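PDB 4LUB: putative prephenate dehydratase from Streptococcus mutans, which probably catalyses the decarboxylating dehydration of prephenate to phenylpyruvate, a step of L-phenylalanine biosynthesis. Local coordinates for residues 74-79 with 174-179; 199-204 with 261-266; 218-223 with 248-253; 193-198 with 240-245. One frame throughout, in Å; residues are numbered along the deposited sequence.

Contact 1 (74-79 with 174-179); sequences IEAVAE and RFWVLG
Ala76 lays its CB over one face of the Trp176 indole, 3.8 Å from the centroid of the six-membered ring, a CH-pi contact offset toward the rim. The ring is fixed at its edge as well: NE1 donates to Glu79 OE1 at 2.8 Å, with the oxygen lying in the indole plane. The Glu79 chain, extended beyond CG (chi2 -179°), delivers the same carboxylate to Arg174 in a salt bridge: NE meets OE2 from above the carboxylate plane in a nearly straight bond of 2.8 Å, while NH2 lies close to OE1 in a weak, bent bond. NH1 of Arg174 turns to Glu54 and Asp242, so this buried guanidinium is shared among three acids. At the other end Ile74 CD1 presses on Leu178 CB at 3.4 Å, the side chains crossing at about a right angle, and Gly179 N donates soundly to Glu75 O at 2.9 Å. Looser there are the partly exposed Glu75 side chain, no closer than 4.2 Å, and the weak bond from Glu75 N to Gly179 O. Between these ends Val77 N donates to Val177 O at 2.7 Å, and Ala78 N shares that oxygen weakly. Two residues thus face one across an antiparallel pair, a classic beta bulge joining strands 75-83 and 172-179 in the prephenate dehydratase region.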
loop_
_atom_site.group_PDB
_atom_site.type_symbol
_atom_site.label_atom_id
_atom_site.label_comp_id
_atom_site.label_asym_id
_atom_site.label_seq_id
_atom_site.Cartn_x
_atom_site.Cartn_y
_atom_site.Cartn_z
ATOM N N ILE B 74 -0.853 11.632 18.047
ATOM C CA ILE B 74 0.471 11.308 18.548
ATOM C C ILE B 74 1.387 11.244 17.329
ATOM O O ILE B 74 0.912 10.999 16.223
ATOM C CB ILE B 74 0.456 9.972 19.327
ATOM C CG1 ILE B 74 1.774 9.722 20.038
ATOM C CG2 ILE B 74 0.133 8.801 18.401
ATOM C CD1 ILE B 74 1.787 8.398 20.748
ATOM N N GLU B 75 2.682 11.466 17.513
ATOM C CA GLU B 75 3.623 11.430 16.390
ATOM C C GLU B 75 4.762 10.437 16.562
ATOM O O GLU B 75 5.189 10.155 17.682
ATOM C CB GLU B 75 4.215 12.817 16.128
ATOM C CG GLU B 75 3.201 13.865 15.729
ATOM C CD GLU B 75 3.841 15.205 15.406
ATOM O OE1 GLU B 75 5.090 15.277 15.357
ATOM O OE2 GLU B 75 3.096 16.184 15.190
ATOM N N ALA B 76 5.231 9.877 15.449
ATOM C CA ALA B 76 6.544 9.241 15.439
ATOM C C ALA B 76 7.649 10.264 15.753
ATOM O O ALA B 76 7.737 11.316 15.116
ATOM C CB ALA B 76 6.790 8.573 14.100
ATOM N N VAL B 77 8.472 9.971 16.753
ATOM C CA VAL B 77 9.541 10.893 17.142
ATOM C C VAL B 77 10.930 10.272 16.991
ATOM O O VAL B 77 11.945 10.951 17.136
ATOM C CB VAL B 77 9.343 11.403 18.592
ATOM C CG1 VAL B 77 8.109 12.280 18.668
ATOM C CG2 VAL B 77 9.253 10.238 19.587
ATOM N N ALA B 78 10.967 8.977 16.696
ATOM C CA ALA B 78 12.206 8.286 16.361
ATOM C C ALA B 78 11.881 6.986 15.637
ATOM O O ALA B 78 10.861 6.349 15.922
ATOM C CB ALA B 78 13.032 8.007 17.613
ATOM N N GLU B 79 12.752 6.590 14.713
ATOM C CA GLU B 79 12.633 5.299 14.043
ATOM C C GLU B 79 13.856 4.411 14.281
ATOM O O GLU B 79 14.985 4.866 14.133
ATOM C CB GLU B 79 12.437 5.504 12.541
ATOM C CG GLU B 79 12.201 4.222 11.761
ATOM C CD GLU B 79 12.028 4.491 10.282
ATOM O OE1 GLU B 79 11.077 5.212 9.935
ATOM O OE2 GLU B 79 12.783 3.929 9.466
ATOM N N ARG B 174 10.940 -1.686 10.307
ATOM C CA ARG B 174 11.013 -0.335 10.826
ATOM C C ARG B 174 10.100 -0.280 12.043
ATOM O O ARG B 174 8.962 -0.733 11.980
ATOM C CB ARG B 174 10.556 0.674 9.760
ATOM C CG ARG B 174 11.416 0.677 8.510
ATOM C CD ARG B 174 10.801 1.487 7.370
ATOM N NE ARG B 174 10.840 2.921 7.651
ATOM C CZ ARG B 174 9.959 3.802 7.191
ATOM N NH1 ARG B 174 8.989 3.408 6.379
ATOM N NH2 ARG B 174 10.080 5.086 7.504
ATOM N N PHE B 175 10.605 0.279 13.139
ATOM C CA PHE B 175 9.817 0.478 14.353
ATOM C C PHE B 175 9.798 1.969 14.635
ATOM O O PHE B 175 10.796 2.658 14.441
ATOM C CB PHE B 175 10.392 -0.277 15.573
ATOM C CG PHE B 175 10.415 -1.775 15.426
ATOM C CD1 PHE B 175 11.369 -2.403 14.644
ATOM C CD2 PHE B 175 9.472 -2.554 16.078
ATOM C CE1 PHE B 175 11.379 -3.784 14.517
ATOM C CE2 PHE B 175 9.471 -3.930 15.949
ATOM C CZ PHE B 175 10.423 -4.549 15.164
ATOM N N TRP B 176 8.641 2.470 15.042
ATOM C CA TRP B 176 8.529 3.846 15.480
ATOM C C TRP B 176 8.403 4.000 16.987
ATOM O O TRP B 176 7.700 3.237 17.650
ATOM C CB TRP B 176 7.339 4.515 14.791
ATOM C CG TRP B 176 7.641 4.946 13.400
ATOM C CD1 TRP B 176 8.854 4.895 12.765
ATOM C CD2 TRP B 176 6.713 5.485 12.459
ATOM N NE1 TRP B 176 8.731 5.380 11.482
ATOM C CE2 TRP B 176 7.429 5.759 11.275
ATOM C CE3 TRP B 176 5.343 5.776 12.506
ATOM C CZ2 TRP B 176 6.822 6.293 10.143
ATOM C CZ3 TRP B 176 4.741 6.311 11.385
ATOM C CH2 TRP B 176 5.482 6.566 10.214
ATOM N N VAL B 177 9.099 5.001 17.510
ATOM C CA VAL B 177 8.853 5.482 18.849
ATOM C C VAL B 177 7.836 6.604 18.737
ATOM O O VAL B 177 8.075 7.615 18.078
ATOM C CB VAL B 177 10.140 5.984 19.540
ATOM C CG1 VAL B 177 9.834 6.465 20.942
ATOM C CG2 VAL B 177 11.204 4.891 19.556
ATOM N N LEU B 178 6.672 6.380 19.330
ATOM C CA LEU B 178 5.603 7.366 19.344
ATOM C C LEU B 178 5.584 8.146 20.641
ATOM O O LEU B 178 5.699 7.572 21.720
ATOM C CB LEU B 178 4.238 6.698 19.121
ATOM C CG LEU B 178 3.796 6.039 17.810
ATOM C CD1 LEU B 178 4.869 6.011 16.738
ATOM C CD2 LEU B 178 3.126 4.677 18.017
ATOM N N GLY B 179 5.404 9.454 20.527
ATOM C CA GLY B 179 5.272 10.295 21.695
ATOM C C GLY B 179 5.144 11.755 21.333
ATOM O O GLY B 179 4.684 12.106 20.244
#

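Contact 2 (199-204 with 261-266); sequences TLPDNL and IGIHYK
Thr199 and His264 pair as antiparallel strand neighbours in the ACT domain sheet, where strand 189-199 ends and strand 264-274 begins. Their side chains lie on the same face of the sheet and cross at a slant: Thr199 OG1 approaches the CB of His264 at 3.7 Å, while the imidazole leads away from the pair. OG1 stands between the backbone N and the carbonyl carbon of its own residue (chi1 50°), and there it also meets a water at 3.0 Å; that water donates a weak bond to His264 O, tying hydroxyl and carbonyl together. Directly between the backbones, Thr199 N donates to His264 O at 3.0 Å, tilted from the carbonyl plane, and the return bond, His264 N to Thr199 O, is weak.

Beyond this pair the chain of 199-204 leaves the sheet and the contact becomes apolar. Pro201 lies oblique to Ile263, the ring carbon CD facing CG1 of the isoleucine at 4.0 Å. The other branch of Ile263, CG2, is anti to the backbone N and sits 3.6 Å from Thr199 O, with Leu200 CD2 4.2 Å from the same CG2. Leu258 of helix 248-261 also touches Ile263, and Phe239 of strand 237-244 touches Leu200, so these two buried side chains connect the contact to that helix and that strand. Gly262, with positive phi, closes helix 248-261 in a Schellman motif and directs the chain into the strand. Its carbonyl lies beside the proline, Gly262 O being 3.5 Å from Pro201 CG.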
loop_
_atom_site.group_PDB
_atom_site.type_symbol
_atom_site.label_atom_id
_atom_site.label_comp_id
_atom_site.label_asym_id
_atom_site.label_seq_id
_atom_site.Cartn_x
_atom_site.Cartn_y
_atom_site.Cartn_z
ATOM N N THR B 199 -4.883 13.306 2.300
ATOM C CA THR B 199 -6.149 13.076 1.617
ATOM C C THR B 199 -6.282 14.110 0.505
ATOM O O THR B 199 -5.818 15.244 0.637
ATOM C CB THR B 199 -7.347 13.155 2.561
ATOM O OG1 THR B 199 -7.267 14.356 3.338
ATOM C CG2 THR B 199 -7.344 11.960 3.500
ATOM N N LEU B 200 -6.902 13.716 -0.597
ATOM C CA LEU B 200 -6.930 14.566 -1.768
ATOM C C LEU B 200 -8.299 15.246 -1.897
ATOM O O LEU B 200 -9.268 14.791 -1.296
ATOM C CB LEU B 200 -6.605 13.715 -2.999
ATOM C CG LEU B 200 -5.197 13.104 -2.897
ATOM C CD1 LEU B 200 -5.022 11.948 -3.860
ATOM C CD2 LEU B 200 -4.097 14.139 -3.076
ATOM N N PRO B 201 -8.377 16.347 -2.664
ATOM C CA PRO B 201 -9.669 17.015 -2.888
ATOM C C PRO B 201 -10.621 16.104 -3.652
ATOM O O PRO B 201 -10.224 15.525 -4.667
ATOM C CB PRO B 201 -9.300 18.253 -3.716
ATOM C CG PRO B 201 -7.866 18.487 -3.432
ATOM C CD PRO B 201 -7.256 17.138 -3.200
ATOM N N ASP B 202 -11.845 15.974 -3.144
ATOM C CA ASP B 202 -12.843 15.025 -3.643
ATOM C C ASP B 202 -12.357 13.594 -3.434
ATOM O O ASP B 202 -12.867 12.666 -4.062
ATOM C CB ASP B 202 -13.170 15.261 -5.126
ATOM C CG ASP B 202 -13.742 16.637 -5.385
ATOM O OD1 ASP B 202 -14.778 16.982 -4.772
ATOM O OD2 ASP B 202 -13.172 17.366 -6.225
ATOM N N ASN B 203 -11.374 13.427 -2.547
ATOM C CA ASN B 203 -10.695 12.146 -2.342
ATOM C C ASN B 203 -10.344 11.407 -3.638
ATOM O O ASN B 203 -10.382 10.178 -3.695
ATOM C CB ASN B 203 -11.547 11.266 -1.435
ATOM C CG ASN B 203 -11.744 11.882 -0.068
ATOM O OD1 ASN B 203 -12.876 12.126 0.355
ATOM N ND2 ASN B 203 -10.642 12.168 0.619
ATOM N N LEU B 204 -10.009 12.181 -4.669
ATOM C CA LEU B 204 -9.613 11.644 -5.968
ATOM C C LEU B 204 -8.120 11.340 -6.081
ATOM O O LEU B 204 -7.295 12.243 -5.949
ATOM C CB LEU B 204 -9.967 12.663 -7.055
ATOM C CG LEU B 204 -11.256 12.672 -7.880
ATOM C CD1 LEU B 204 -12.488 12.145 -7.138
ATOM C CD2 LEU B 204 -11.477 14.082 -8.433
ATOM N N ILE B 261 -2.878 24.366 -2.396
ATOM C CA ILE B 261 -3.508 23.568 -3.451
ATOM C C ILE B 261 -4.837 22.952 -2.968
ATOM O O ILE B 261 -5.641 22.456 -3.761
ATOM C CB ILE B 261 -2.524 22.463 -3.964
ATOM C CG1 ILE B 261 -1.387 23.103 -4.757
ATOM C CG2 ILE B 261 -3.184 21.491 -4.915
ATOM C CD1 ILE B 261 -0.203 22.179 -4.963
ATOM N N GLY B 262 -5.077 23.000 -1.664
ATOM C CA GLY B 262 -6.243 22.346 -1.099
ATOM C C GLY B 262 -6.049 20.879 -0.752
ATOM O O GLY B 262 -7.021 20.161 -0.521
ATOM N N ILE B 263 -4.801 20.422 -0.725
ATOM C CA ILE B 263 -4.498 19.067 -0.269
ATOM C C ILE B 263 -4.300 19.061 1.243
ATOM O O ILE B 263 -3.503 19.838 1.777
ATOM C CB ILE B 263 -3.243 18.486 -0.965
ATOM C CG1 ILE B 263 -3.492 18.329 -2.467
ATOM C CG2 ILE B 263 -2.869 17.131 -0.372
ATOM C CD1 ILE B 263 -2.231 18.382 -3.296
ATOM N N HIS B 264 -5.020 18.182 1.934
ATOM C CA HIS B 264 -4.911 18.122 3.384
ATOM C C HIS B 264 -3.946 17.032 3.792
ATOM O O HIS B 264 -3.857 15.989 3.145
ATOM C CB HIS B 264 -6.273 17.858 4.033
ATOM C CG HIS B 264 -7.244 18.988 3.892
ATOM N ND1 HIS B 264 -8.432 18.872 3.203
ATOM C CD2 HIS B 264 -7.208 20.254 4.371
ATOM C CE1 HIS B 264 -9.085 20.020 3.258
ATOM N NE2 HIS B 264 -8.364 20.875 3.962
ATOM N N TYR B 265 -3.213 17.288 4.867
ATOM C CA TYR B 265 -2.218 16.344 5.340
ATOM C C TYR B 265 -2.254 16.285 6.852
ATOM O O TYR B 265 -2.598 17.262 7.510
ATOM C CB TYR B 265 -0.811 16.714 4.845
ATOM C CG TYR B 265 -0.316 18.052 5.330
ATOM C CD1 TYR B 265 0.386 18.164 6.521
ATOM C CD2 TYR B 265 -0.550 19.209 4.594
ATOM C CE1 TYR B 265 0.838 19.385 6.972
ATOM C CE2 TYR B 265 -0.090 20.435 5.033
ATOM C CZ TYR B 265 0.598 20.519 6.222
ATOM O OH TYR B 265 1.055 21.728 6.685
ATOM N N LYS B 266 -1.945 15.107 7.377
ATOM C CA LYS B 266 -1.617 14.919 8.780
ATOM C C LYS B 266 -0.149 14.528 8.902
ATOM O O LYS B 266 0.289 13.579 8.254
ATOM C CB LYS B 266 -2.512 13.841 9.396
ATOM C CG LYS B 266 -2.339 13.637 10.882
ATOM C CD LYS B 266 -3.332 12.602 11.357
ATOM C CE LYS B 266 -3.169 12.303 12.829
ATOM N NZ LYS B 266 -4.296 11.470 13.311
HETATM O O HOH W 1 -5.186 14.107 5.473
#

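Contact 3 (218-223 with 248-253); sequences RGIDLT and EKLVSF
Arg218 packs across Leu250 where the turn after helix 208-216 meets the first turns of helix 248-261, in the helical layer of the ACT domain. CG of Arg218 is anti to the carbonyl carbon (chi1 -55°), and the chain then runs extended from CG to NE. Its CD lies 3.8 Å from Leu250 CD1, and the second methyl of the leucine, CD2, rests 3.5 Å from Arg218 O. Farther out the guanidinium places one face over the backbone carbonyl of Phe253, with NH2 3.6 Å from Phe253 O. This is a packing contact; polar partners of the group lie outside, with NH1 in a salt bridge to Glu257 and a hydrogen bond to Thr214 O.

Gly219 breaks from the preceding helix with positive phi, a Schellman motif, and the chain then brings Ile220 inward. With chi2 at 157°, CD1 extends from CG1 to the helix surface, where it touches the backbone of Val251 and lies 4.1 Å from Leu250 CG. Phe243 and Ile194 on the sheet adjoin Ile220 and Val251 respectively, continuing the apolar layer beneath. On the buried side, CD1 of Ile220 meets Val251 CG2 at 3.9 Å.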
loop_
_atom_site.group_PDB
_atom_site.type_symbol
_atom_site.label_atom_id
_atom_site.label_comp_id
_atom_site.label_asym_id
_atom_site.label_seq_id
_atom_site.Cartn_x
_atom_site.Cartn_y
_atom_site.Cartn_z
ATOM N N ARG B 218 11.037 20.615 -5.703
ATOM C CA ARG B 218 11.993 21.135 -4.726
ATOM C C ARG B 218 13.142 20.158 -4.488
ATOM O O ARG B 218 14.039 20.434 -3.694
ATOM C CB ARG B 218 11.308 21.434 -3.381
ATOM C CG ARG B 218 10.113 22.377 -3.449
ATOM C CD ARG B 218 9.573 22.679 -2.052
ATOM N NE ARG B 218 8.824 23.934 -2.015
ATOM C CZ ARG B 218 7.560 24.073 -2.401
ATOM N NH1 ARG B 218 6.861 23.031 -2.841
ATOM N NH2 ARG B 218 6.988 25.260 -2.333
ATOM N N GLY B 219 13.121 19.026 -5.183
ATOM C CA GLY B 219 14.120 17.995 -4.967
ATOM C C GLY B 219 14.063 17.268 -3.629
ATOM O O GLY B 219 15.066 16.711 -3.185
ATOM N N ILE B 220 12.908 17.286 -2.973
ATOM C CA ILE B 220 12.715 16.488 -1.757
ATOM C C ILE B 220 12.273 15.082 -2.158
ATOM O O ILE B 220 11.175 14.901 -2.683
ATOM C CB ILE B 220 11.685 17.126 -0.808
ATOM C CG1 ILE B 220 12.169 18.516 -0.356
ATOM C CG2 ILE B 220 11.427 16.228 0.411
ATOM C CD1 ILE B 220 11.044 19.435 0.112
ATOM N N ASP B 221 13.127 14.090 -1.913
ATOM C CA ASP B 221 12.880 12.722 -2.399
ATOM C C ASP B 221 11.822 11.958 -1.620
ATOM O O ASP B 221 11.889 11.857 -0.400
ATOM C CB ASP B 221 14.170 11.891 -2.393
ATOM C CG ASP B 221 15.189 12.393 -3.395
ATOM O OD1 ASP B 221 14.774 12.909 -4.447
ATOM O OD2 ASP B 221 16.394 12.229 -3.147
ATOM N N LEU B 222 10.868 11.408 -2.361
ATOM C CA LEU B 222 9.883 10.475 -1.834
ATOM C C LEU B 222 10.566 9.130 -1.627
ATOM O O LEU B 222 11.217 8.612 -2.537
ATOM C CB LEU B 222 8.707 10.353 -2.815
ATOM C CG LEU B 222 7.373 9.621 -2.560
ATOM C CD1 LEU B 222 7.528 8.119 -2.563
ATOM C CD2 LEU B 222 6.690 10.079 -1.292
ATOM N N THR B 223 10.439 8.575 -0.426
ATOM C CA THR B 223 11.108 7.316 -0.114
ATOM C C THR B 223 10.115 6.189 0.138
ATOM O O THR B 223 10.498 5.023 0.213
ATOM C CB THR B 223 12.036 7.457 1.112
ATOM O OG1 THR B 223 11.252 7.689 2.291
ATOM C CG2 THR B 223 13.014 8.614 0.915
ATOM N N GLU B 248 14.563 20.922 6.519
ATOM C CA GLU B 248 13.272 21.082 7.164
ATOM C C GLU B 248 12.550 22.360 6.747
ATOM O O GLU B 248 11.327 22.407 6.738
ATOM C CB GLU B 248 13.446 21.056 8.689
ATOM C CG GLU B 248 13.726 19.676 9.258
ATOM C CD GLU B 248 13.270 19.547 10.699
ATOM O OE1 GLU B 248 14.088 19.840 11.600
ATOM O OE2 GLU B 248 12.098 19.155 10.922
ATOM N N LYS B 249 13.298 23.374 6.332
ATOM C CA LYS B 249 12.671 24.641 5.992
ATOM C C LYS B 249 12.086 24.575 4.580
ATOM O O LYS B 249 11.024 25.136 4.319
ATOM C CB LYS B 249 13.691 25.779 6.090
ATOM C CG LYS B 249 13.160 27.163 5.758
ATOM C CD LYS B 249 12.715 27.878 7.023
ATOM C CE LYS B 249 12.776 29.386 6.850
ATOM N NZ LYS B 249 14.175 29.850 6.665
ATOM N N LEU B 250 12.763 23.865 3.684
ATOM C CA LEU B 250 12.213 23.571 2.361
ATOM C C LEU B 250 10.974 22.672 2.410
ATOM O O LEU B 250 10.007 22.895 1.678
ATOM C CB LEU B 250 13.294 22.958 1.479
ATOM C CG LEU B 250 13.008 22.994 -0.031
ATOM C CD1 LEU B 250 12.595 24.395 -0.544
ATOM C CD2 LEU B 250 14.219 22.463 -0.794
ATOM N N VAL B 251 11.021 21.645 3.253
ATOM C CA VAL B 251 9.850 20.819 3.522
ATOM C C VAL B 251 8.669 21.666 4.007
ATOM O O VAL B 251 7.535 21.458 3.575
ATOM C CB VAL B 251 10.177 19.713 4.544
ATOM C CG1 VAL B 251 8.916 19.034 5.026
ATOM C CG2 VAL B 251 11.122 18.694 3.919
ATOM N N SER B 252 8.937 22.630 4.887
ATOM C CA SER B 252 7.882 23.503 5.408
ATOM C C SER B 252 7.151 24.272 4.309
ATOM O O SER B 252 5.927 24.403 4.353
ATOM C CB SER B 252 8.452 24.495 6.426
ATOM O OG SER B 252 8.819 23.829 7.619
ATOM N N PHE B 253 7.900 24.810 3.350
ATOM C CA PHE B 253 7.287 25.440 2.182
ATOM C C PHE B 253 6.503 24.443 1.333
ATOM O O PHE B 253 5.424 24.770 0.839
ATOM C CB PHE B 253 8.340 26.167 1.324
ATOM C CG PHE B 253 9.010 27.320 2.035
ATOM C CD1 PHE B 253 8.263 28.402 2.465
ATOM C CD2 PHE B 253 10.378 27.338 2.236
ATOM C CE1 PHE B 253 8.860 29.464 3.118
ATOM C CE2 PHE B 253 10.984 28.405 2.877
ATOM C CZ PHE B 253 10.226 29.466 3.317
#

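Contact 4 (193-198 with 240-245); sequences KISLAL and IIDFEN
Leu198 and Ile241 meet through their CD1 methyls at 3.4 Å, closer than two methyls normally come. Leu196, Ile194 and Phe243 extend this apolar face: Ile194 CG2 lies 4.0 Å from Phe243 CB, and the phenyl ring stacks with Phe215 of helix 208-216. Helix 248-261 packs on the same face, through Val251 on Ile194, Leu255 on Leu196 and Leu258 on Leu198. Within the sheet the strands are joined by backbone bonds. Ile194 and Phe243 exchange two, as do Leu196 and Ile241, the shortest being Leu196 N to Ile241 O at 2.7 Å.

The other face begins with Ala197 CB against Ile240 CD1 and then turns polar. Ser195 OG, set beside its backbone N (chi1 -64°), donates to Asp242 OD1 at 2.7 Å, arriving from well above the carboxylate plane. The hydroxyl is also hydrogen-bonded to Tyr271 OH. The other carboxylate oxygen, OD2, faces Arg174 NH1 and takes a bond from a water at 2.7 Å. That water in turn accepts from Lys193 NZ at 2.8 Å, at the end of a lysine chain extended beyond CG; NZ and Asp242 OD2 themselves stay 4.9 Å apart, so the water mediates between them. The bond to Arg174 ties this strand pair to the dehydratase region. Together the hydroxyl, the guanidinium and the water-linked ammonium would be expected to favour the ionised form of the buried Asp242 carboxylate, although the guanidinium is shared with Glu79 and Glu54.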
loop_
_atom_site.group_PDB
_atom_site.type_symbol
_atom_site.label_atom_id
_atom_site.label_comp_id
_atom_site.label_asym_id
_atom_site.label_seq_id
_atom_site.Cartn_x
_atom_site.Cartn_y
_atom_site.Cartn_z
ATOM N N LYS B 193 13.676 11.746 8.244
ATOM C CA LYS B 193 12.474 11.613 7.434
ATOM C C LYS B 193 11.277 12.331 8.031
ATOM O O LYS B 193 11.267 12.669 9.204
ATOM C CB LYS B 193 12.125 10.128 7.236
ATOM C CG LYS B 193 12.974 9.429 6.175
ATOM C CD LYS B 193 12.637 7.946 6.070
ATOM C CE LYS B 193 13.504 7.250 5.028
ATOM N NZ LYS B 193 13.181 5.798 4.881
ATOM N N ILE B 194 10.260 12.537 7.201
ATOM C CA ILE B 194 8.974 13.030 7.656
ATOM C C ILE B 194 7.937 12.136 6.999
ATOM O O ILE B 194 8.048 11.810 5.817
ATOM C CB ILE B 194 8.735 14.531 7.298
ATOM C CG1 ILE B 194 7.308 14.944 7.640
ATOM C CG2 ILE B 194 9.009 14.809 5.814
ATOM C CD1 ILE B 194 7.101 16.454 7.678
ATOM N N SER B 195 6.949 11.709 7.776
ATOM C CA SER B 195 5.867 10.889 7.243
ATOM C C SER B 195 4.557 11.645 7.297
ATOM O O SER B 195 4.224 12.267 8.307
ATOM C CB SER B 195 5.742 9.570 8.007
ATOM O OG SER B 195 6.907 8.785 7.851
ATOM N N LEU B 196 3.817 11.590 6.200
ATOM C CA LEU B 196 2.583 12.335 6.086
ATOM C C LEU B 196 1.448 11.396 5.732
ATOM O O LEU B 196 1.652 10.393 5.039
ATOM C CB LEU B 196 2.697 13.417 5.006
ATOM C CG LEU B 196 3.673 14.580 5.205
ATOM C CD1 LEU B 196 3.837 15.351 3.889
ATOM C CD2 LEU B 196 3.315 15.504 6.356
ATOM N N ALA B 197 0.256 11.694 6.232
ATOM C CA ALA B 197 -0.939 11.077 5.687
ATOM C C ALA B 197 -1.719 12.132 4.903
ATOM O O ALA B 197 -2.163 13.127 5.475
ATOM C CB ALA B 197 -1.793 10.467 6.800
ATOM N N LEU B 198 -1.859 11.932 3.594
ATOM C CA LEU B 198 -2.553 12.900 2.740
ATOM C C LEU B 198 -3.919 12.395 2.326
ATOM O O LEU B 198 -4.092 11.210 2.030
ATOM C CB LEU B 198 -1.771 13.228 1.464
ATOM C CG LEU B 198 -0.299 13.623 1.417
ATOM C CD1 LEU B 198 0.164 13.530 -0.020
ATOM C CD2 LEU B 198 -0.116 15.028 1.917
ATOM N N ILE B 240 -0.057 7.228 2.799
ATOM C CA ILE B 240 1.128 7.352 3.637
ATOM C C ILE B 240 2.331 7.627 2.765
ATOM O O ILE B 240 2.707 6.814 1.929
ATOM C CB ILE B 240 1.405 6.086 4.450
ATOM C CG1 ILE B 240 0.140 5.647 5.170
ATOM C CG2 ILE B 240 2.535 6.336 5.444
ATOM C CD1 ILE B 240 -0.386 6.728 6.083
ATOM N N ILE B 241 2.909 8.801 2.955
ATOM C CA ILE B 241 4.108 9.200 2.245
ATOM C C ILE B 241 5.274 9.568 3.169
ATOM O O ILE B 241 5.105 10.314 4.133
ATOM C CB ILE B 241 3.762 10.360 1.277
ATOM C CG1 ILE B 241 2.825 9.855 0.194
ATOM C CG2 ILE B 241 4.995 10.816 0.530
ATOM C CD1 ILE B 241 2.211 10.923 -0.650
ATOM N N ASP B 242 6.451 9.020 2.873
ATOM C CA ASP B 242 7.679 9.424 3.551
ATOM C C ASP B 242 8.526 10.282 2.612
ATOM O O ASP B 242 8.624 9.999 1.414
ATOM C CB ASP B 242 8.522 8.228 4.017
ATOM C CG ASP B 242 7.767 7.261 4.926
ATOM O OD1 ASP B 242 6.650 7.570 5.406
ATOM O OD2 ASP B 242 8.338 6.187 5.188
ATOM N N PHE B 243 9.156 11.308 3.173
ATOM C CA PHE B 243 10.099 12.136 2.437
ATOM C C PHE B 243 11.329 12.332 3.290
ATOM O O PHE B 243 11.251 12.333 4.519
ATOM C CB PHE B 243 9.509 13.515 2.115
ATOM C CG PHE B 243 8.479 13.508 1.027
ATOM C CD1 PHE B 243 8.852 13.351 -0.293
ATOM C CD2 PHE B 243 7.140 13.687 1.319
ATOM C CE1 PHE B 243 7.911 13.348 -1.299
ATOM C CE2 PHE B 243 6.202 13.688 0.307
ATOM C CZ PHE B 243 6.585 13.518 -1.001
ATOM N N GLU B 244 12.467 12.511 2.639
ATOM C CA GLU B 244 13.667 12.902 3.351
ATOM C C GLU B 244 13.422 14.254 4.006
ATOM O O GLU B 244 12.798 15.140 3.416
ATOM C CB GLU B 244 14.880 12.917 2.425
ATOM C CG GLU B 244 15.617 11.581 2.460
ATOM C CD GLU B 244 16.667 11.429 1.389
ATOM O OE1 GLU B 244 17.123 12.456 0.839
ATOM O OE2 GLU B 244 17.036 10.269 1.100
ATOM N N ASN B 245 13.863 14.386 5.252
ATOM C CA ASN B 245 13.646 15.612 6.007
ATOM C C ASN B 245 14.969 16.253 6.409
ATOM O O ASN B 245 15.118 16.749 7.522
ATOM C CB ASN B 245 12.805 15.317 7.253
ATOM C CG ASN B 245 12.232 16.572 7.884
ATOM O OD1 ASN B 245 11.833 17.504 7.185
ATOM N ND2 ASN B 245 12.238 16.623 9.211
HETATM O O HOH W 2 10.632 5.627 3.832
#

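How the contacts relate
Contact 1 closes first along the chain, in the dehydratase region; the other three follow within the ACT region, contact 3 nested inside the loop closed by contact 2 and contact 4 alternating with both. One mixed sheet reaches all four. Contacts 1 and 4 have centres about 13 Å apart and are joined by the Arg174–Asp242 salt bridge, whereas contacts 1 and 2, about 24 Å apart between centres, do not touch. Strand 264-274 lies beside both 75-83 and 189-199, carrying the sheet from one region to the other. Contact 4 touches all the others: strand 189-199 adjoins strand 264-274 of contact 2, and strand 237-244 adjoins strand 222-229 of contact 3.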